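Local coordinates for protein putative D-glycero-D-manno-heptose 7-phosphate kinase (PDB 4N3O) that catalyses the ATP-dependent phosphorylation of D-glycero-alpha-D-manno-heptose 7-phosphate at C-1, a step towards the GDP-heptose used in capsule polysaccharide synthesis, at residues F172-F177 against Q238-M243; C67-K72 against I83-Y88. One frame throughout, in Å; residues are numbered along the deposited sequence.

Interaction 1: residues F172-F177 against Q238-M243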
loop_
_atom_site.group_PDB
_atom_site.type_symbol
_atom_site.label_atom_id
_atom_site.label_comp_id
_atom_site.label_asym_id
_atom_site.label_seq_id
_atom_site.Cartn_x
_atom_site.Cartn_y
_atom_site.Cartn_z
ATOM N N PHE A 172 -3.226 -7.857 12.333
ATOM C CA PHE A 172 -2.422 -8.992 12.717
ATOM C C PHE A 172 -3.313 -9.847 13.563
ATOM O O PHE A 172 -3.975 -9.349 14.466
ATOM C CB PHE A 172 -1.217 -8.549 13.524
ATOM C CG PHE A 172 -0.071 -8.052 12.695
ATOM C CD1 PHE A 172 -0.195 -6.930 11.918
ATOM C CD2 PHE A 172 1.142 -8.689 12.745
ATOM C CE1 PHE A 172 0.864 -6.479 11.155
ATOM C CE2 PHE A 172 2.205 -8.239 12.001
ATOM C CZ PHE A 172 2.065 -7.144 11.194
ATOM N N ASN A 173 -3.357 -11.138 13.257
ATOM C CA ASN A 173 -4.179 -12.074 13.999
ATOM C C ASN A 173 -3.359 -13.279 14.367
ATOM O O ASN A 173 -2.725 -13.892 13.510
ATOM C CB ASN A 173 -5.376 -12.519 13.162
ATOM C CG ASN A 173 -6.360 -11.396 12.904
ATOM O OD1 ASN A 173 -6.990 -10.887 13.828
ATOM N ND2 ASN A 173 -6.520 -11.021 11.635
ATOM N N PHE A 174 -3.344 -13.591 15.654
ATOM C CA PHE A 174 -2.643 -14.747 16.147
ATOM C C PHE A 174 -3.717 -15.765 16.441
ATOM O O PHE A 174 -4.587 -15.516 17.268
ATOM C CB PHE A 174 -1.874 -14.422 17.414
ATOM C CG PHE A 174 -0.914 -15.496 17.811
ATOM C CD1 PHE A 174 -1.345 -16.607 18.514
ATOM C CD2 PHE A 174 0.424 -15.396 17.480
ATOM C CE1 PHE A 174 -0.454 -17.598 18.887
ATOM C CE2 PHE A 174 1.315 -16.381 17.843
ATOM C CZ PHE A 174 0.874 -17.484 18.546
HETATM N N MSE A 175 -3.659 -16.903 15.768
HETATM C CA MSE A 175 -4.684 -17.916 15.936
HETATM C C MSE A 175 -4.144 -19.178 16.532
HETATM O O MSE A 175 -3.129 -19.718 16.077
HETATM C CB MSE A 175 -5.306 -18.129 14.572
HETATM C CG MSE A 175 -5.513 -16.737 13.962
HETATM SE SE MSE A 175 -6.703 -16.934 12.444
HETATM C CE MSE A 175 -6.939 -15.105 11.810
ATOM N N GLU A 176 -4.824 -19.639 17.581
ATOM C CA GLU A 176 -4.460 -20.863 18.285
ATOM C C GLU A 176 -5.514 -21.914 18.026
ATOM O O GLU A 176 -6.713 -21.628 18.025
ATOM C CB GLU A 176 -4.262 -20.582 19.772
ATOM C CG GLU A 176 -2.944 -19.860 20.020
ATOM C CD GLU A 176 -2.867 -19.179 21.365
ATOM O OE1 GLU A 176 -1.929 -19.492 22.143
ATOM O OE2 GLU A 176 -3.754 -18.336 21.644
ATOM N N PHE A 177 -5.050 -23.127 17.767
ATOM C CA PHE A 177 -5.945 -24.227 17.446
ATOM C C PHE A 177 -6.026 -25.270 18.558
ATOM O O PHE A 177 -5.006 -25.691 19.119
ATOM C CB PHE A 177 -5.506 -24.876 16.137
ATOM C CG PHE A 177 -5.382 -23.905 15.007
ATOM C CD1 PHE A 177 -6.509 -23.261 14.507
ATOM C CD2 PHE A 177 -4.144 -23.632 14.439
ATOM C CE1 PHE A 177 -6.405 -22.356 13.467
ATOM C CE2 PHE A 177 -4.035 -22.731 13.395
ATOM C CZ PHE A 177 -5.167 -22.090 12.910
ATOM N N GLN A 238 5.745 -23.300 22.706
ATOM C CA GLN A 238 6.641 -22.401 23.411
ATOM C C GLN A 238 6.962 -21.230 22.478
ATOM O O GLN A 238 6.991 -20.075 22.898
ATOM C CB GLN A 238 7.929 -23.135 23.827
ATOM C CG GLN A 238 8.895 -22.302 24.661
ATOM C CD GLN A 238 8.323 -21.904 26.012
ATOM O OE1 GLN A 238 7.424 -22.566 26.543
ATOM N NE2 GLN A 238 8.852 -20.824 26.584
ATOM N N ASP A 239 7.197 -21.539 21.205
ATOM C CA ASP A 239 7.486 -20.505 20.211
ATOM C C ASP A 239 6.309 -19.544 20.049
ATOM O O ASP A 239 6.512 -18.364 19.806
ATOM C CB ASP A 239 7.878 -21.136 18.867
ATOM C CG ASP A 239 9.267 -21.763 18.901
ATOM O OD1 ASP A 239 10.172 -21.169 19.537
ATOM O OD2 ASP A 239 9.463 -22.829 18.277
ATOM N N ALA A 240 5.094 -20.061 20.207
ATOM C CA ALA A 240 3.878 -19.260 20.112
ATOM C C ALA A 240 3.821 -18.223 21.232
ATOM O O ALA A 240 3.734 -17.026 20.966
ATOM C CB ALA A 240 2.640 -20.155 20.165
ATOM N N ILE A 241 3.849 -18.672 22.485
ATOM C CA ILE A 241 3.806 -17.712 23.598
ATOM C C ILE A 241 5.003 -16.746 23.549
ATOM O O ILE A 241 4.899 -15.591 23.959
ATOM C CB ILE A 241 3.704 -18.399 24.977
ATOM C CG1 ILE A 241 4.846 -19.412 25.178
ATOM C CG2 ILE A 241 2.345 -19.073 25.132
ATOM C CD1 ILE A 241 4.675 -20.311 26.390
ATOM N N LYS A 242 6.118 -17.211 23.005
ATOM C CA LYS A 242 7.299 -16.381 22.921
ATOM C C LYS A 242 7.079 -15.297 21.874
ATOM O O LYS A 242 7.502 -14.162 22.066
ATOM C CB LYS A 242 8.527 -17.228 22.596
ATOM C CG LYS A 242 9.846 -16.523 22.864
ATOM C CD LYS A 242 11.056 -17.390 22.521
ATOM C CE LYS A 242 11.116 -18.653 23.373
ATOM N NZ LYS A 242 12.356 -19.441 23.123
HETATM N N MSE A 243 6.396 -15.651 20.781
HETATM C CA MSE A 243 6.093 -14.703 19.708
HETATM C C MSE A 243 5.026 -13.717 20.130
HETATM O O MSE A 243 5.062 -12.584 19.713
HETATM C CB MSE A 243 5.665 -15.404 18.428
HETATM C CG MSE A 243 5.867 -14.531 17.183
HETATM SE SE MSE A 243 5.468 -15.656 15.602
HETATM C CE MSE A 243 6.980 -16.917 15.688
#
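F174 reaches from a strand to a helix and meets A240 with the far end of its ring: CZ of F174 lies 3.6 Å from CB of A240, and the methyl sits at the ring edge, close to the ring plane. The phenylalanine is aimed there by its first torsion, which puts CG anti to the backbone N (chi1 -168°) and directs the ring towards the helix. Alanine suits the helix side because its short methyl lets a long aromatic side chain come right up to the helix backbone; CZ of F174 is also 3.8 Å from O of A240. This is the tight, buried part of the contact, and the ring of Y34, nearly parallel to that of F174, adds to it from the neighbouring strand 31-40.

Packing slackens one helical turn on, where CB of M243 comes no closer than 4.5 Å to CE2 of F174, in an oblique position. The flexible selenomethionine side chain then turns off towards L255, I258 and L259 of helix 252-262. At the more exposed margin the character changes: the partly exposed E176 lays its CG along the edge of the F174 ring while its OE1 forms a salt bridge with K244.

The contact thus joins the large mixed sheet of this GHMP kinase to helix 236-248. With no hydrogen bond between the two segments, cohesion here is apolar and depends on shape, while the charge pair of E176 with K244 lies at the margin and reaches beyond the two segments.

Interaction 2: residues C67-K72 against I83-Y88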
loop_
_atom_site.group_PDB
_atom_site.type_symbol
_atom_site.label_atom_id
_atom_site.label_comp_id
_atom_site.label_asym_id
_atom_site.label_seq_id
_atom_site.Cartn_x
_atom_site.Cartn_y
_atom_site.Cartn_z
ATOM N N CYS A 67 -20.895 -14.081 -16.983
ATOM C CA CYS A 67 -22.146 -14.842 -16.952
ATOM C C CYS A 67 -23.362 -13.929 -16.931
ATOM O O CYS A 67 -23.356 -12.863 -16.307
ATOM C CB CYS A 67 -22.271 -15.667 -15.667
ATOM S SG CYS A 67 -20.991 -16.856 -15.261
ATOM N N GLU A 68 -24.429 -14.382 -17.567
ATOM C CA GLU A 68 -25.673 -13.653 -17.548
ATOM C C GLU A 68 -26.793 -14.678 -17.422
ATOM O O GLU A 68 -26.780 -15.677 -18.119
ATOM C CB GLU A 68 -25.820 -12.804 -18.800
ATOM C CG GLU A 68 -27.064 -11.930 -18.782
ATOM C CD GLU A 68 -27.047 -10.859 -19.852
ATOM O OE1 GLU A 68 -28.130 -10.326 -20.168
ATOM O OE2 GLU A 68 -25.952 -10.551 -20.372
ATOM N N TYR A 69 -27.726 -14.440 -16.499
ATOM C CA TYR A 69 -28.853 -15.341 -16.262
ATOM C C TYR A 69 -30.085 -14.542 -15.945
ATOM O O TYR A 69 -30.013 -13.343 -15.692
ATOM C CB TYR A 69 -28.606 -16.253 -15.051
ATOM C CG TYR A 69 -27.294 -16.983 -15.071
ATOM C CD1 TYR A 69 -27.124 -18.143 -15.827
ATOM C CD2 TYR A 69 -26.225 -16.523 -14.330
ATOM C CE1 TYR A 69 -25.910 -18.811 -15.850
ATOM C CE2 TYR A 69 -25.014 -17.185 -14.338
ATOM C CZ TYR A 69 -24.855 -18.322 -15.104
ATOM O OH TYR A 69 -23.634 -18.961 -15.107
ATOM N N GLU A 70 -31.213 -15.234 -15.940
ATOM C CA GLU A 70 -32.482 -14.649 -15.570
ATOM C C GLU A 70 -32.632 -14.716 -14.050
ATOM O O GLU A 70 -32.298 -15.719 -13.425
ATOM C CB GLU A 70 -33.638 -15.402 -16.240
ATOM C CG GLU A 70 -33.802 -15.089 -17.718
ATOM C CD GLU A 70 -34.267 -13.662 -17.964
ATOM O OE1 GLU A 70 -34.879 -13.059 -17.051
ATOM O OE2 GLU A 70 -34.031 -13.148 -19.079
ATOM N N SER A 71 -33.146 -13.639 -13.474
ATOM C CA SER A 71 -33.365 -13.535 -12.038
ATOM C C SER A 71 -34.323 -14.609 -11.503
ATOM O O SER A 71 -35.503 -14.607 -11.836
ATOM C CB SER A 71 -33.915 -12.142 -11.723
ATOM O OG SER A 71 -34.242 -12.003 -10.360
ATOM N N LYS A 72 -33.791 -15.524 -10.687
ATOM C CA LYS A 72 -34.570 -16.599 -10.043
ATOM C C LYS A 72 -33.967 -16.961 -8.672
ATOM O O LYS A 72 -32.875 -16.501 -8.325
ATOM C CB LYS A 72 -34.661 -17.833 -10.940
ATOM C CG LYS A 72 -33.322 -18.422 -11.336
ATOM C CD LYS A 72 -33.511 -19.629 -12.230
ATOM C CE LYS A 72 -32.180 -20.126 -12.758
ATOM N NZ LYS A 72 -32.365 -21.314 -13.629
ATOM N N ILE A 83 -18.766 -20.262 -7.961
ATOM C CA ILE A 83 -18.581 -19.731 -6.608
ATOM C C ILE A 83 -19.585 -18.600 -6.319
ATOM O O ILE A 83 -20.121 -18.520 -5.221
ATOM C CB ILE A 83 -17.112 -19.284 -6.349
ATOM C CG1 ILE A 83 -16.911 -18.890 -4.883
ATOM C CG2 ILE A 83 -16.695 -18.145 -7.270
ATOM C CD1 ILE A 83 -17.171 -20.030 -3.909
ATOM N N PHE A 84 -19.877 -17.747 -7.301
ATOM C CA PHE A 84 -20.848 -16.671 -7.073
ATOM C C PHE A 84 -22.275 -17.218 -6.986
ATOM O O PHE A 84 -23.111 -16.664 -6.285
ATOM C CB PHE A 84 -20.774 -15.573 -8.141
ATOM C CG PHE A 84 -19.421 -14.891 -8.250
ATOM C CD1 PHE A 84 -18.607 -14.709 -7.139
ATOM C CD2 PHE A 84 -19.020 -14.334 -9.454
ATOM C CE1 PHE A 84 -17.386 -14.072 -7.257
ATOM C CE2 PHE A 84 -17.803 -13.678 -9.570
ATOM C CZ PHE A 84 -16.988 -13.543 -8.469
ATOM N N LYS A 85 -22.565 -18.292 -7.705
ATOM C CA LYS A 85 -23.895 -18.871 -7.606
ATOM C C LYS A 85 -24.143 -19.378 -6.184
ATOM O O LYS A 85 -25.186 -19.098 -5.607
ATOM C CB LYS A 85 -24.130 -19.978 -8.661
ATOM C CG LYS A 85 -24.425 -19.421 -10.052
ATOM C CD LYS A 85 -24.763 -20.498 -11.082
ATOM C CE LYS A 85 -23.541 -21.146 -11.708
ATOM N NZ LYS A 85 -22.807 -20.226 -12.630
ATOM N N SER A 86 -23.185 -20.107 -5.615
ATOM C CA SER A 86 -23.340 -20.623 -4.252
ATOM C C SER A 86 -23.628 -19.474 -3.286
ATOM O O SER A 86 -24.474 -19.596 -2.414
ATOM C CB SER A 86 -22.079 -21.330 -3.792
ATOM O OG SER A 86 -21.654 -22.295 -4.725
ATOM N N ILE A 87 -22.894 -18.369 -3.435
ATOM C CA ILE A 87 -23.095 -17.219 -2.589
ATOM C C ILE A 87 -24.499 -16.685 -2.829
ATOM O O ILE A 87 -25.279 -16.518 -1.892
ATOM C CB ILE A 87 -22.033 -16.134 -2.866
ATOM C CG1 ILE A 87 -20.657 -16.631 -2.394
ATOM C CG2 ILE A 87 -22.403 -14.844 -2.159
ATOM C CD1 ILE A 87 -19.489 -15.817 -2.906
ATOM N N TYR A 88 -24.834 -16.429 -4.083
ATOM C CA TYR A 88 -26.170 -15.932 -4.397
ATOM C C TYR A 88 -27.272 -16.846 -3.831
ATOM O O TYR A 88 -28.164 -16.394 -3.110
ATOM C CB TYR A 88 -26.346 -15.788 -5.903
ATOM C CG TYR A 88 -27.748 -15.414 -6.278
ATOM C CD1 TYR A 88 -28.201 -14.121 -6.107
ATOM C CD2 TYR A 88 -28.627 -16.365 -6.800
ATOM C CE1 TYR A 88 -29.498 -13.772 -6.440
ATOM C CE2 TYR A 88 -29.921 -16.026 -7.143
ATOM C CZ TYR A 88 -30.353 -14.726 -6.958
ATOM O OH TYR A 88 -31.635 -14.374 -7.286
#
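Two tyrosine rings span this contact, each reaching a different kind of partner. The Y88 ring has O of K72 at its edge, near the ring plane, whereas NZ of K85 stands oblique to the ring of Y69. Both segments lie in the N-terminal part of the GHMP kinase fold, where the hairpin of strands 55-60 and 65-70 is followed by helix 82-96, which packs over the sheet. From that hairpin's inner strand, F58 touches both Y69 and K85, and I56 touches Y88.

K85 is held in a polar cluster. Its amino group donates a 2.9 Å hydrogen bond from NZ to OH of Y69, and the two side chains cross at about a right angle. Two bends near its end curl the lysine so that NZ meets the phenol. D78 joins both, its OD1 in a salt bridge with NZ of K85 and its OD2 hydrogen-bonded to OH of Y69. Lysine and tyrosine suit these places: the lysine's methylene chain and the tyrosine's ring, both touching F58, carry polar ends to one carboxylate, which would offset the charge of the buried lysine.

Y88 ties the helix to the loop that follows strand 65-70. A chi1 of 174° swings its ring away from its own backbone N and extends it towards K72, bridging a separation of 10.1 Å between CA of K72 and CA of Y88. The phenol acts twice, giving its proton to O of K72 and accepting from N of L100, while OG of S71 binds O of L100. The bond from OH of Y88 to O of K72 is short, 2.7 Å. It is bent at the acceptor, with a C=O...donor angle of 145°, and OH of Y88 is tilted 35° from the carbonyl plane of K72.

How the interactions relate
Interaction 2 closes along the chain before interaction 1 opens, and the two lie on opposite sides of the chain's centre, 39 Å apart between centres and about 19 Å at their nearest atoms. They do not touch, yet both reach the same mixed sheet, each bringing a helix against one of its strands. Their relation to the catalytic region differs. In 172-177 with 238-243, the side chain of A240 is about 8 Å from G20, inferred by similarity to bind the sugar substrate; in 67-72 with 83-88, that of K85 is about 11 Å from the side chain of S60, likewise inferred to bind ATP.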